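Local structure of probable transcriptional regulator, LysR family protein (2QL3) at residues A[50-63]-A[182-195]. The protein is probably a DNA-binding transcription factor of the LysR family, represented here by its C-terminal LysR substrate-binding domain. Numbering follows the deposited sequence.
Sequences LEGGELDVAIVYDL and VAVVVAWHQEATLS
Ala58 and Ala187 form a hydrogen-bonded antiparallel pair, Ala187 N giving to Ala58 O at 2.7 Å, and Val60 repeats the pattern with Val185. The N-to-C directions of strands 57-61 and 182-189 lie 144° apart, roughly antiparallel. Because 57-61 also runs parallel to strand 5-11, the antiparallel partner sits within a mixed sheet, consistent with the periplasmic-binding-protein fold of LysR effector domains. On the sheet face of Ile59 and Val186, Ile59 CD1 lies 3.8 Å from Val186 CG2; on the other, Val60 CG2 meets Val185 CG2 at 3.6 Å. Past the bridges, water 3 links Asp56 O to His189 N. His189 can be followed outward: CG stands anti to the backbone N (chi1 -163°), which brings the ring from CB up to Glu51 at the end of helix 43-51 and against the Trp69 ring. ND1 accepts a hydrogen bond from Glu191 N at 3.2 Å, nearly in the ring plane, while CD2 lies 3.1 Å from Glu51 OE2 and CE1 4.1 Å from Glu51 OE1. Replacing the ring by an alanine's methyl is likely to leave Glu191 N without this acceptor and open a gap between the Glu51 carboxylate and Trp69. At the ring tip, NE2 is 3.0 Å from both Glu51 OE1 and Glu51 OE2, with the carboxylate turned 76° from the imidazole plane.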
loop_
_atom_site.group_PDB
_atom_site.type_symbol
_atom_site.label_atom_id
_atom_site.label_comp_id
_atom_site.label_asym_id
_atom_site.label_seq_id
_atom_site.Cartn_x
_atom_site.Cartn_y
_atom_site.Cartn_z
ATOM N N LEU A 50 -7.812 -19.698 -5.075
ATOM C CA LEU A 50 -7.292 -20.552 -6.163
ATOM C C LEU A 50 -7.719 -22.031 -6.052
ATOM O O LEU A 50 -8.132 -22.646 -7.039
ATOM C CB LEU A 50 -5.769 -20.449 -6.305
ATOM C CG LEU A 50 -5.131 -20.850 -7.672
ATOM C CD1 LEU A 50 -5.481 -19.913 -8.807
ATOM C CD2 LEU A 50 -3.607 -20.868 -7.590
ATOM N N GLU A 51 -7.626 -22.619 -4.863
ATOM C CA GLU A 51 -8.088 -24.013 -4.678
ATOM C C GLU A 51 -9.560 -24.170 -5.025
ATOM O O GLU A 51 -9.954 -25.208 -5.576
ATOM C CB GLU A 51 -7.864 -24.559 -3.251
ATOM C CG GLU A 51 -6.419 -24.835 -2.864
ATOM C CD GLU A 51 -5.851 -26.121 -3.435
ATOM O OE1 GLU A 51 -6.612 -27.114 -3.674
ATOM O OE2 GLU A 51 -4.595 -26.129 -3.643
ATOM N N GLY A 52 -10.382 -23.193 -4.656
ATOM C CA GLY A 52 -11.828 -23.334 -4.905
ATOM C C GLY A 52 -12.358 -22.868 -6.265
ATOM O O GLY A 52 -13.587 -22.830 -6.482
ATOM N N GLY A 53 -11.444 -22.468 -7.158
ATOM C CA GLY A 53 -11.782 -22.039 -8.493
ATOM C C GLY A 53 -12.270 -20.616 -8.629
ATOM O O GLY A 53 -12.856 -20.258 -9.632
ATOM N N GLU A 54 -12.059 -19.812 -7.600
ATOM C CA GLU A 54 -12.519 -18.446 -7.621
ATOM C C GLU A 54 -11.538 -17.609 -8.412
ATOM O O GLU A 54 -11.904 -16.534 -8.887
ATOM C CB GLU A 54 -12.614 -17.873 -6.187
ATOM C CG GLU A 54 -13.753 -18.426 -5.348
ATOM C CD GLU A 54 -13.771 -17.761 -3.951
ATOM O OE1 GLU A 54 -13.376 -18.430 -2.955
ATOM O OE2 GLU A 54 -14.157 -16.565 -3.861
ATOM N N LEU A 55 -10.290 -18.067 -8.480
ATOM C CA LEU A 55 -9.255 -17.475 -9.305
ATOM C C LEU A 55 -8.851 -18.492 -10.353
ATOM O O LEU A 55 -8.868 -19.682 -10.069
ATOM C CB LEU A 55 -8.022 -17.093 -8.477
ATOM C CG LEU A 55 -8.177 -16.071 -7.362
ATOM C CD1 LEU A 55 -6.850 -16.040 -6.591
ATOM C CD2 LEU A 55 -8.531 -14.718 -7.951
ATOM N N ASP A 56 -8.511 -18.014 -11.548
ATOM C CA ASP A 56 -7.981 -18.878 -12.614
ATOM C C ASP A 56 -6.468 -19.018 -12.421
ATOM O O ASP A 56 -5.914 -20.111 -12.511
ATOM C CB ASP A 56 -8.228 -18.312 -14.025
ATOM C CG ASP A 56 -9.732 -18.338 -14.467
ATOM O OD1 ASP A 56 -10.132 -19.359 -15.053
ATOM O OD2 ASP A 56 -10.516 -17.369 -14.237
ATOM N N VAL A 57 -5.820 -17.876 -12.173
ATOM C CA VAL A 57 -4.369 -17.773 -12.061
ATOM C C VAL A 57 -4.039 -16.797 -10.931
ATOM O O VAL A 57 -4.900 -16.049 -10.460
ATOM C CB VAL A 57 -3.674 -17.314 -13.394
ATOM C CG1 VAL A 57 -3.944 -18.304 -14.538
ATOM C CG2 VAL A 57 -4.122 -15.926 -13.812
ATOM N N ALA A 58 -2.801 -16.888 -10.458
ATOM C CA ALA A 58 -2.268 -16.012 -9.408
ATOM C C ALA A 58 -0.868 -15.542 -9.846
ATOM O O ALA A 58 -0.078 -16.324 -10.463
ATOM C CB ALA A 58 -2.185 -16.808 -8.089
ATOM N N ILE A 59 -0.567 -14.281 -9.564
ATOM C CA ILE A 59 0.761 -13.750 -9.705
ATOM C C ILE A 59 1.319 -13.658 -8.297
ATOM O O ILE A 59 0.796 -12.927 -7.459
ATOM C CB ILE A 59 0.773 -12.351 -10.323
ATOM C CG1 ILE A 59 0.014 -12.345 -11.680
ATOM C CG2 ILE A 59 2.203 -11.822 -10.444
ATOM C CD1 ILE A 59 0.538 -13.291 -12.706
ATOM N N VAL A 60 2.370 -14.436 -8.017
ATOM C CA VAL A 60 2.860 -14.572 -6.640
ATOM C C VAL A 60 4.372 -14.673 -6.560
ATOM O O VAL A 60 5.031 -14.999 -7.542
ATOM C CB VAL A 60 2.254 -15.828 -5.900
ATOM C CG1 VAL A 60 0.817 -15.617 -5.617
ATOM C CG2 VAL A 60 2.449 -17.115 -6.699
ATOM N N TYR A 61 4.937 -14.415 -5.381
ATOM C CA TYR A 61 6.299 -14.854 -5.154
ATOM C C TYR A 61 6.337 -16.361 -5.001
ATOM O O TYR A 61 5.497 -16.951 -4.335
ATOM C CB TYR A 61 6.917 -14.233 -3.905
ATOM C CG TYR A 61 6.857 -12.735 -3.760
ATOM C CD1 TYR A 61 7.625 -11.896 -4.563
ATOM C CD2 TYR A 61 6.091 -12.158 -2.749
ATOM C CE1 TYR A 61 7.629 -10.515 -4.366
ATOM C CE2 TYR A 61 6.050 -10.760 -2.577
ATOM C CZ TYR A 61 6.834 -9.951 -3.390
ATOM O OH TYR A 61 6.835 -8.573 -3.221
ATOM N N ASP A 62 7.348 -17.003 -5.577
ATOM C CA ASP A 62 7.515 -18.448 -5.409
ATOM C C ASP A 62 8.244 -18.662 -4.093
ATOM O O ASP A 62 9.469 -18.911 -4.072
ATOM C CB ASP A 62 8.315 -19.000 -6.586
ATOM C CG ASP A 62 8.447 -20.519 -6.591
ATOM O OD1 ASP A 62 7.760 -21.277 -5.846
ATOM O OD2 ASP A 62 9.298 -20.951 -7.371
ATOM N N LEU A 63 7.488 -18.486 -3.002
ATOM C CA LEU A 63 7.865 -18.783 -1.612
ATOM C C LEU A 63 6.694 -19.504 -0.928
ATOM O O LEU A 63 5.541 -19.028 -0.945
ATOM C CB LEU A 63 8.202 -17.492 -0.813
ATOM C CG LEU A 63 9.351 -16.623 -1.308
ATOM C CD1 LEU A 63 9.403 -15.304 -0.636
ATOM C CD2 LEU A 63 10.686 -17.359 -1.143
ATOM N N VAL A 182 14.461 -14.277 -5.406
ATOM C CA VAL A 182 13.108 -14.744 -5.313
ATOM C C VAL A 182 12.450 -14.501 -6.644
ATOM O O VAL A 182 12.481 -13.381 -7.167
ATOM C CB VAL A 182 12.335 -13.991 -4.174
ATOM C CG1 VAL A 182 10.834 -14.431 -4.117
ATOM C CG2 VAL A 182 13.018 -14.211 -2.842
ATOM N N ALA A 183 11.868 -15.567 -7.175
ATOM C CA ALA A 183 11.089 -15.516 -8.381
ATOM C C ALA A 183 9.678 -15.043 -8.093
ATOM O O ALA A 183 9.049 -15.438 -7.102
ATOM C CB ALA A 183 11.070 -16.887 -9.050
ATOM N N VAL A 184 9.216 -14.165 -8.974
ATOM C CA VAL A 184 7.835 -13.880 -9.162
ATOM C C VAL A 184 7.353 -14.802 -10.297
ATOM O O VAL A 184 7.940 -14.850 -11.410
ATOM C CB VAL A 184 7.657 -12.421 -9.498
ATOM C CG1 VAL A 184 6.143 -12.043 -9.657
ATOM C CG2 VAL A 184 8.295 -11.552 -8.391
ATOM N N VAL A 185 6.285 -15.551 -10.000
ATOM C CA VAL A 185 5.698 -16.511 -10.933
ATOM C C VAL A 185 4.227 -16.195 -11.297
ATOM O O VAL A 185 3.523 -15.542 -10.530
ATOM C CB VAL A 185 5.805 -17.940 -10.363
ATOM C CG1 VAL A 185 7.314 -18.321 -10.128
ATOM C CG2 VAL A 185 4.966 -18.099 -9.030
ATOM N N VAL A 186 3.804 -16.622 -12.487
ATOM C CA VAL A 186 2.365 -16.918 -12.758
ATOM C C VAL A 186 2.044 -18.363 -12.319
ATOM O O VAL A 186 2.799 -19.293 -12.615
ATOM C CB VAL A 186 1.927 -16.631 -14.224
ATOM C CG1 VAL A 186 2.646 -17.570 -15.274
ATOM C CG2 VAL A 186 0.373 -16.723 -14.369
ATOM N N ALA A 187 0.980 -18.551 -11.551
ATOM C CA ALA A 187 0.679 -19.882 -11.015
ATOM C C ALA A 187 -0.753 -20.307 -11.254
ATOM O O ALA A 187 -1.646 -19.480 -11.415
ATOM C CB ALA A 187 1.034 -19.930 -9.476
ATOM N N TRP A 188 -0.971 -21.604 -11.345
ATOM C CA TRP A 188 -2.315 -22.152 -11.438
ATOM C C TRP A 188 -2.274 -23.550 -10.868
ATOM O O TRP A 188 -1.225 -24.124 -10.736
ATOM C CB TRP A 188 -2.834 -22.176 -12.874
ATOM C CG TRP A 188 -2.051 -23.060 -13.814
ATOM C CD1 TRP A 188 -2.342 -24.336 -14.172
ATOM C CD2 TRP A 188 -0.821 -22.723 -14.473
ATOM N NE1 TRP A 188 -1.373 -24.831 -15.045
ATOM C CE2 TRP A 188 -0.431 -23.860 -15.248
ATOM C CE3 TRP A 188 -0.016 -21.568 -14.495
ATOM C CZ2 TRP A 188 0.705 -23.861 -16.060
ATOM C CZ3 TRP A 188 1.129 -21.564 -15.287
ATOM C CH2 TRP A 188 1.488 -22.718 -16.056
ATOM N N HIS A 189 -3.420 -24.107 -10.548
ATOM C CA HIS A 189 -3.462 -25.406 -9.878
ATOM C C HIS A 189 -3.325 -26.570 -10.895
ATOM O O HIS A 189 -4.024 -26.590 -11.897
ATOM C CB HIS A 189 -4.795 -25.430 -9.126
ATOM C CG HIS A 189 -4.898 -26.467 -8.058
ATOM N ND1 HIS A 189 -5.020 -27.811 -8.334
ATOM C CD2 HIS A 189 -4.982 -26.347 -6.711
ATOM C CE1 HIS A 189 -5.158 -28.480 -7.199
ATOM N NE2 HIS A 189 -5.146 -27.613 -6.196
ATOM N N GLN A 190 -2.384 -27.502 -10.642
ATOM C CA GLN A 190 -2.197 -28.776 -11.370
ATOM C C GLN A 190 -3.455 -29.433 -11.887
ATOM O O GLN A 190 -3.427 -30.094 -12.920
ATOM C CB GLN A 190 -1.637 -29.827 -10.410
ATOM C CG GLN A 190 -0.315 -30.381 -10.768
ATOM C CD GLN A 190 0.344 -30.893 -9.563
ATOM O OE1 GLN A 190 -0.280 -31.576 -8.729
ATOM N NE2 GLN A 190 1.594 -30.482 -9.376
ATOM N N GLU A 191 -4.526 -29.336 -11.123
ATOM C CA GLU A 191 -5.724 -30.121 -11.400
ATOM C C GLU A 191 -6.800 -29.297 -12.046
ATOM O O GLU A 191 -7.861 -29.821 -12.345
ATOM C CB GLU A 191 -6.290 -30.617 -10.079
ATOM C CG GLU A 191 -5.207 -31.214 -9.202
ATOM C CD GLU A 191 -5.241 -32.707 -9.125
ATOM O OE1 GLU A 191 -6.049 -33.390 -9.819
ATOM O OE2 GLU A 191 -4.446 -33.207 -8.325
ATOM N N ALA A 192 -6.566 -27.984 -12.168
ATOM C CA ALA A 192 -7.510 -27.123 -12.863
ATOM C C ALA A 192 -7.620 -27.494 -14.354
ATOM O O ALA A 192 -6.629 -27.870 -14.977
ATOM C CB ALA A 192 -7.116 -25.660 -12.706
ATOM N N THR A 193 -8.831 -27.381 -14.903
ATOM C CA THR A 193 -9.032 -27.470 -16.338
ATOM C C THR A 193 -8.992 -26.051 -16.782
ATOM O O THR A 193 -9.983 -25.319 -16.606
ATOM C CB THR A 193 -10.374 -28.056 -16.697
ATOM O OG1 THR A 193 -10.401 -29.378 -16.217
ATOM C CG2 THR A 193 -10.572 -28.139 -18.225
ATOM N N LEU A 194 -7.838 -25.643 -17.324
ATOM C CA LEU A 194 -7.659 -24.281 -17.776
ATOM C C LEU A 194 -8.603 -23.868 -18.899
ATOM O O LEU A 194 -8.821 -24.608 -19.850
ATOM C CB LEU A 194 -6.213 -23.995 -18.183
ATOM C CG LEU A 194 -5.144 -23.878 -17.068
ATOM C CD1 LEU A 194 -3.760 -23.650 -17.705
ATOM C CD2 LEU A 194 -5.401 -22.838 -16.047
ATOM N N SER A 195 -9.130 -22.649 -18.805
ATOM C CA SER A 195 -9.942 -22.125 -19.906
ATOM C C SER A 195 -9.023 -21.534 -20.995
ATOM O O SER A 195 -7.823 -21.344 -20.787
ATOM C CB SER A 195 -10.899 -21.054 -19.384
ATOM O OG SER A 195 -10.153 -19.836 -19.227
HETATM O O HOH W 1 -9.135 -21.597 -16.181
HETATM O O HOH W 2 -11.696 -18.363 -17.145
HETATM O O HOH W 3 -5.757 -22.642 -11.253
HETATM O O HOH W 4 11.802 -18.047 -5.338
#